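Glutathione S-transferase (Bombyx mori, PDB 5ZFG) probably conjugates glutathione to electrophilic compounds as a glutathione transferase, and metabolises the insecticide diazinon in the silkworm. Local coordinates at residues B[108-113]-B[167-172]; B[66-71]-B[160-165]. All coordinates share one frame; numbering follows the deposited sequence.

Interaction 1: B[108-113]-B[167-172]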
loop_
_atom_site.group_PDB
_atom_site.type_symbol
_atom_site.label_atom_id
_atom_site.label_comp_id
_atom_site.label_asym_id
_atom_site.label_seq_id
_atom_site.Cartn_x
_atom_site.Cartn_y
_atom_site.Cartn_z
ATOM N N ALA B 108 10.252 3.746 2.066
ATOM C CA ALA B 108 11.179 2.943 1.276
ATOM C C ALA B 108 12.500 3.672 1.067
ATOM O O ALA B 108 13.575 3.093 1.263
ATOM C CB ALA B 108 10.544 2.592 -0.069
ATOM N N ASN B 109 12.434 4.955 0.690
ATOM C CA ASN B 109 13.639 5.741 0.425
ATOM C C ASN B 109 14.327 6.164 1.714
ATOM O O ASN B 109 15.555 6.089 1.817
ATOM C CB ASN B 109 13.302 6.995 -0.392
ATOM C CG ASN B 109 13.065 6.704 -1.847
ATOM O OD1 ASN B 109 13.363 5.620 -2.325
ATOM N ND2 ASN B 109 12.521 7.683 -2.565
ATOM N N ILE B 110 13.558 6.651 2.693
ATOM C CA ILE B 110 14.174 7.145 3.922
ATOM C C ILE B 110 14.871 6.003 4.656
ATOM O O ILE B 110 16.039 6.121 5.040
ATOM C CB ILE B 110 13.135 7.866 4.800
ATOM C CG1 ILE B 110 12.884 9.256 4.217
ATOM C CG2 ILE B 110 13.614 7.958 6.257
ATOM C CD1 ILE B 110 11.722 9.993 4.848
ATOM N N SER B 111 14.189 4.861 4.809
ATOM C CA SER B 111 14.752 3.772 5.593
ATOM C C SER B 111 15.951 3.143 4.904
ATOM O O SER B 111 16.862 2.673 5.586
ATOM C CB SER B 111 13.697 2.702 5.881
ATOM O OG SER B 111 13.385 1.992 4.698
ATOM N N ALA B 112 15.979 3.127 3.563
ATOM C CA ALA B 112 17.169 2.634 2.875
ATOM C C ALA B 112 18.395 3.432 3.284
ATOM O O ALA B 112 19.497 2.881 3.397
ATOM C CB ALA B 112 16.968 2.680 1.357
ATOM N N TYR B 113 18.218 4.719 3.555
ATOM C CA TYR B 113 19.343 5.544 3.949
ATOM C C TYR B 113 19.596 5.504 5.454
ATOM O O TYR B 113 20.741 5.320 5.889
ATOM C CB TYR B 113 19.089 6.974 3.499
ATOM C CG TYR B 113 20.268 7.882 3.674
ATOM C CD1 TYR B 113 21.251 7.957 2.692
ATOM C CD2 TYR B 113 20.398 8.676 4.808
ATOM C CE1 TYR B 113 22.330 8.807 2.836
ATOM C CE2 TYR B 113 21.484 9.524 4.965
ATOM C CZ TYR B 113 22.443 9.584 3.969
ATOM O OH TYR B 113 23.531 10.418 4.098
ATOM N N THR B 167 9.701 9.645 9.455
ATOM C CA THR B 167 10.465 10.864 9.724
ATOM C C THR B 167 11.267 10.744 11.014
ATOM O O THR B 167 12.370 11.299 11.122
ATOM C CB THR B 167 9.506 12.058 9.800
ATOM O OG1 THR B 167 8.668 12.080 8.623
ATOM C CG2 THR B 167 10.286 13.372 9.902
ATOM N N MET B 168 10.729 10.014 11.990
ATOM C CA MET B 168 11.442 9.780 13.240
ATOM C C MET B 168 12.800 9.134 12.997
ATOM O O MET B 168 13.762 9.429 13.720
ATOM C CB MET B 168 10.572 8.926 14.173
ATOM C CG MET B 168 11.303 8.432 15.443
ATOM S SD MET B 168 12.244 6.912 15.178
ATOM C CE MET B 168 10.864 5.756 15.102
ATOM N N THR B 169 12.926 8.284 11.965
ATOM C CA THR B 169 14.215 7.648 11.728
ATOM C C THR B 169 15.245 8.637 11.197
ATOM O O THR B 169 16.447 8.407 11.365
ATOM C CB THR B 169 14.101 6.468 10.761
ATOM O OG1 THR B 169 13.830 6.953 9.436
ATOM C CG2 THR B 169 13.014 5.479 11.208
ATOM N N LEU B 170 14.808 9.731 10.568
ATOM C CA LEU B 170 15.745 10.791 10.227
ATOM C C LEU B 170 16.250 11.478 11.491
ATOM O O LEU B 170 17.457 11.710 11.645
ATOM C CB LEU B 170 15.093 11.802 9.281
ATOM C CG LEU B 170 14.757 11.233 7.896
ATOM C CD1 LEU B 170 13.784 12.147 7.157
ATOM C CD2 LEU B 170 16.025 11.007 7.057
ATOM N N GLU B 171 15.344 11.795 12.421
ATOM C CA GLU B 171 15.803 12.384 13.676
ATOM C C GLU B 171 16.750 11.442 14.413
ATOM O O GLU B 171 17.714 11.895 15.048
ATOM C CB GLU B 171 14.627 12.762 14.582
ATOM C CG GLU B 171 15.111 13.478 15.864
ATOM C CD GLU B 171 14.000 13.868 16.835
ATOM O OE1 GLU B 171 12.803 13.672 16.535
ATOM O OE2 GLU B 171 14.338 14.385 17.924
ATOM N N ALA B 172 16.514 10.133 14.316
ATOM C CA ALA B 172 17.340 9.170 15.035
ATOM C C ALA B 172 18.794 9.229 14.604
ATOM O O ALA B 172 19.683 8.900 15.395
ATOM C CB ALA B 172 16.797 7.754 14.838
#
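Ile110 and Leu170 face each other where two helices of the C-terminal domain pass. Their CA atoms lie 7.5 Å apart, the closest CA pair of the two segments. Segment 108-113 belongs to helix 89-114, and segment 167-172 to helix 160-172. No hydrogen bond joins the segments, so side chains alone make the contact.

Ile110 points at the other helix and supplies two branches. CG1 lies beside the backbone N (chi1 -77°), which puts the CG2 methyl anti to it. Both arms meet Leu170, and CG2 reaches Thr169 as well. CD1, at the end of the longer arm, meets Leu170 CD1 at 3.8 Å. CG2 sits 3.8 Å from Leu170 CG and 4.0 Å from Leu170 CD2, so the leucine fork is touched at its branch point and at both methyls. The two side chains cross at about a right angle.

CG2 of Ile110 also comes 3.3 Å from Thr169 OG1. This is a van der Waals touch of a methyl on an oxygen, not a polar bond. The hydroxyl has polar partners outside the two segments: it is hydrogen-bonded to the backbone O of Ser166, one turn back, and to the hydroxyl of Thr114 on helix 89-114.

Leu170 also packs on Val132 and Leu136 of helix 126-146, and on Phe175 and Phe177. It thus joins Ile110 to those apolar side chains. The three touching residues are buried. The chemistry implies association by apolar packing, with the one polar atom at the interface, Thr169 OG1, satisfied by Ser166 and Thr114.

Interaction 2: B[66-71]-B[160-165]. With ACT (acetate ion), chain H.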
loop_
_atom_site.group_PDB
_atom_site.type_symbol
_atom_site.label_atom_id
_atom_site.label_comp_id
_atom_site.label_asym_id
_atom_site.label_seq_id
_atom_site.Cartn_x
_atom_site.Cartn_y
_atom_site.Cartn_z
ATOM N N GLU B 66 0.191 -6.693 7.077
ATOM C CA GLU B 66 0.309 -5.402 6.396
ATOM C C GLU B 66 -0.197 -4.257 7.274
ATOM O O GLU B 66 -1.412 -4.076 7.438
ATOM C CB GLU B 66 -0.423 -5.415 5.042
ATOM C CG GLU B 66 0.226 -6.362 4.038
ATOM C CD GLU B 66 1.484 -5.803 3.393
ATOM O OE1 GLU B 66 1.824 -4.620 3.606
ATOM O OE2 GLU B 66 2.153 -6.556 2.641
ATOM N N SER B 67 0.739 -3.462 7.810
ATOM C CA SER B 67 0.383 -2.447 8.809
ATOM C C SER B 67 -0.641 -1.432 8.281
ATOM O O SER B 67 -1.523 -0.992 9.036
ATOM C CB SER B 67 1.647 -1.740 9.323
ATOM O OG SER B 67 2.337 -1.018 8.319
ATOM N N ASN B 68 -0.567 -1.058 6.987
ATOM C CA ASN B 68 -1.570 -0.143 6.434
ATOM C C ASN B 68 -2.967 -0.749 6.502
ATOM O O ASN B 68 -3.929 -0.082 6.897
ATOM C CB ASN B 68 -1.238 0.219 4.992
ATOM C CG ASN B 68 -0.107 1.199 4.886
ATOM O OD1 ASN B 68 0.427 1.663 5.891
ATOM N ND2 ASN B 68 0.295 1.501 3.655
ATOM N N ALA B 69 -3.094 -2.016 6.115
ATOM C CA ALA B 69 -4.393 -2.685 6.185
ATOM C C ALA B 69 -4.854 -2.857 7.630
ATOM O O ALA B 69 -6.056 -2.777 7.918
ATOM C CB ALA B 69 -4.304 -4.041 5.492
ATOM N N ILE B 70 -3.911 -3.114 8.548
ATOM C CA ILE B 70 -4.274 -3.202 9.968
ATOM C C ILE B 70 -4.817 -1.866 10.458
ATOM O O ILE B 70 -5.847 -1.816 11.146
ATOM C CB ILE B 70 -3.073 -3.657 10.818
ATOM C CG1 ILE B 70 -2.626 -5.073 10.426
ATOM C CG2 ILE B 70 -3.451 -3.614 12.328
ATOM C CD1 ILE B 70 -1.284 -5.474 11.061
ATOM N N LEU B 71 -4.155 -0.758 10.085
ATOM C CA LEU B 71 -4.636 0.571 10.463
ATOM C C LEU B 71 -6.059 0.809 9.961
ATOM O O LEU B 71 -6.932 1.297 10.701
ATOM C CB LEU B 71 -3.698 1.652 9.919
ATOM C CG LEU B 71 -2.287 1.743 10.524
ATOM C CD1 LEU B 71 -1.431 2.737 9.770
ATOM C CD2 LEU B 71 -2.400 2.135 11.993
ATOM N N ASP B 160 -1.094 9.884 9.341
ATOM C CA ASP B 160 0.012 10.573 9.995
ATOM C C ASP B 160 1.022 9.606 10.607
ATOM O O ASP B 160 2.228 9.849 10.524
ATOM C CB ASP B 160 -0.525 11.514 11.064
ATOM C CG ASP B 160 -1.165 12.725 10.465
ATOM O OD1 ASP B 160 -0.403 13.559 9.925
ATOM O OD2 ASP B 160 -2.415 12.808 10.478
ATOM N N PHE B 161 0.555 8.523 11.233
ATOM C CA PHE B 161 1.461 7.675 12.009
ATOM C C PHE B 161 2.578 7.076 11.170
ATOM O O PHE B 161 3.745 7.186 11.583
ATOM C CB PHE B 161 0.696 6.573 12.759
ATOM C CG PHE B 161 -0.379 7.086 13.662
ATOM C CD1 PHE B 161 -0.110 8.080 14.600
ATOM C CD2 PHE B 161 -1.673 6.584 13.562
ATOM C CE1 PHE B 161 -1.128 8.573 15.418
ATOM C CE2 PHE B 161 -2.693 7.056 14.385
ATOM C CZ PHE B 161 -2.415 8.058 15.314
ATOM N N PRO B 162 2.325 6.449 10.009
ATOM C CA PRO B 162 3.460 5.907 9.250
ATOM C C PRO B 162 4.426 6.992 8.816
ATOM O O PRO B 162 5.646 6.774 8.873
ATOM C CB PRO B 162 2.780 5.192 8.061
ATOM C CG PRO B 162 1.383 4.871 8.581
ATOM C CD PRO B 162 1.041 6.080 9.393
ATOM N N LEU B 163 3.922 8.170 8.421
ATOM C CA LEU B 163 4.841 9.225 8.003
ATOM C C LEU B 163 5.621 9.779 9.192
ATOM O O LEU B 163 6.812 10.088 9.067
ATOM C CB LEU B 163 4.075 10.340 7.287
ATOM C CG LEU B 163 3.358 9.900 5.988
ATOM C CD1 LEU B 163 2.310 10.924 5.549
ATOM C CD2 LEU B 163 4.401 9.676 4.895
ATOM N N ILE B 164 4.971 9.886 10.356
ATOM C CA ILE B 164 5.681 10.346 11.553
ATOM C C ILE B 164 6.838 9.406 11.864
ATOM O O ILE B 164 7.979 9.829 12.075
ATOM C CB ILE B 164 4.721 10.450 12.753
ATOM C CG1 ILE B 164 3.858 11.721 12.658
ATOM C CG2 ILE B 164 5.544 10.391 14.061
ATOM C CD1 ILE B 164 4.647 13.010 12.852
ATOM N N ASN B 165 6.561 8.106 11.871
ATOM C CA ASN B 165 7.580 7.138 12.243
ATOM C C ASN B 165 8.660 6.972 11.174
ATOM O O ASN B 165 9.805 6.647 11.509
ATOM C CB ASN B 165 6.896 5.823 12.588
ATOM C CG ASN B 165 6.115 5.935 13.878
ATOM O OD1 ASN B 165 6.678 6.348 14.902
ATOM N ND2 ASN B 165 4.833 5.601 13.850
HETATM C C ACT H . 4.332 -3.503 6.965
HETATM O O ACT H . 3.940 -2.382 6.563
HETATM O OXT ACT H . 3.539 -4.160 7.679
HETATM C CH3 ACT H . 5.692 -4.038 6.613
#
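Leu71 and Pro162 meet across the domain interface of the glutathione transferase fold. Helix 67-78 belongs to the thioredoxin-like N-terminal domain. Helix 160-172 belongs to the all-helical C-terminal domain. The contact is buried near the centre of the chain.

The apolar part is small. The end of Leu71 and the outer carbons of the Pro162 ring reach toward each other. Leu71 CD1 lies 3.7 Å from Pro162 CG and 4.2 Å from Pro162 CD, so one methyl rests against one corner of the ring. Leu71 CG stands beside its backbone N and anti to the carbonyl carbon (chi1 -68°), with the CD1 branch next to the proline. Leu71 also packs on Ala20 of helix 12-23 and on Ile158. Asn68 OD1 adds a long van der Waals approach, 4.3 Å from Pro162 CG.

The polar part lies at the start of helix 67-78 and involves a bound acetate, probably from the crystallisation liquor. Glu66 is the N-cap residue, and its OE2 is hydrogen-bonded to Gln51 NE2 of its own chain and to Ser104 OG of the second subunit. Asn68 ND2 makes a weak hydrogen bond to the backbone O of Leu99. Ser67 follows in the first turn and holds both acetate oxygens. Its backbone N donates to OXT, 2.9 Å away, with an N-H...O angle of 156°. The helix N-terminus would probably stabilise the negative charge. In many cytosolic glutathione transferases a serine at this helix start binds the alpha-carboxylate of the gamma-glutamyl residue; the acetate is consistent with such a site. The second bond comes from the side chain. With chi1 at 63°, OG lies between the backbone N and the carbonyl carbon, and Ser67 OG donates to acetate O at 2.7 Å.

Interactions 1 and 2 share helix 160-172 and use adjoining parts of it. Pro162 of segment 160-165 meets the N-terminal domain, and segment 167-172 packs inside the C-terminal domain. The contact centres are about 15 Å apart, with no other touch between them. Their other helices, 67-78 and 89-114, follow one another in the chain, and the contacts' segments alternate in sequence. The centre of interaction 2 lies about 3 Å from the centre of the chain, that of interaction 1 about 12 Å. The acetate belongs to interaction 2 and probably marks part of the glutathione site. Ser166, between the two segments, bonds Pro162 O through its hydroxyl and Thr169 OG1 through its carbonyl.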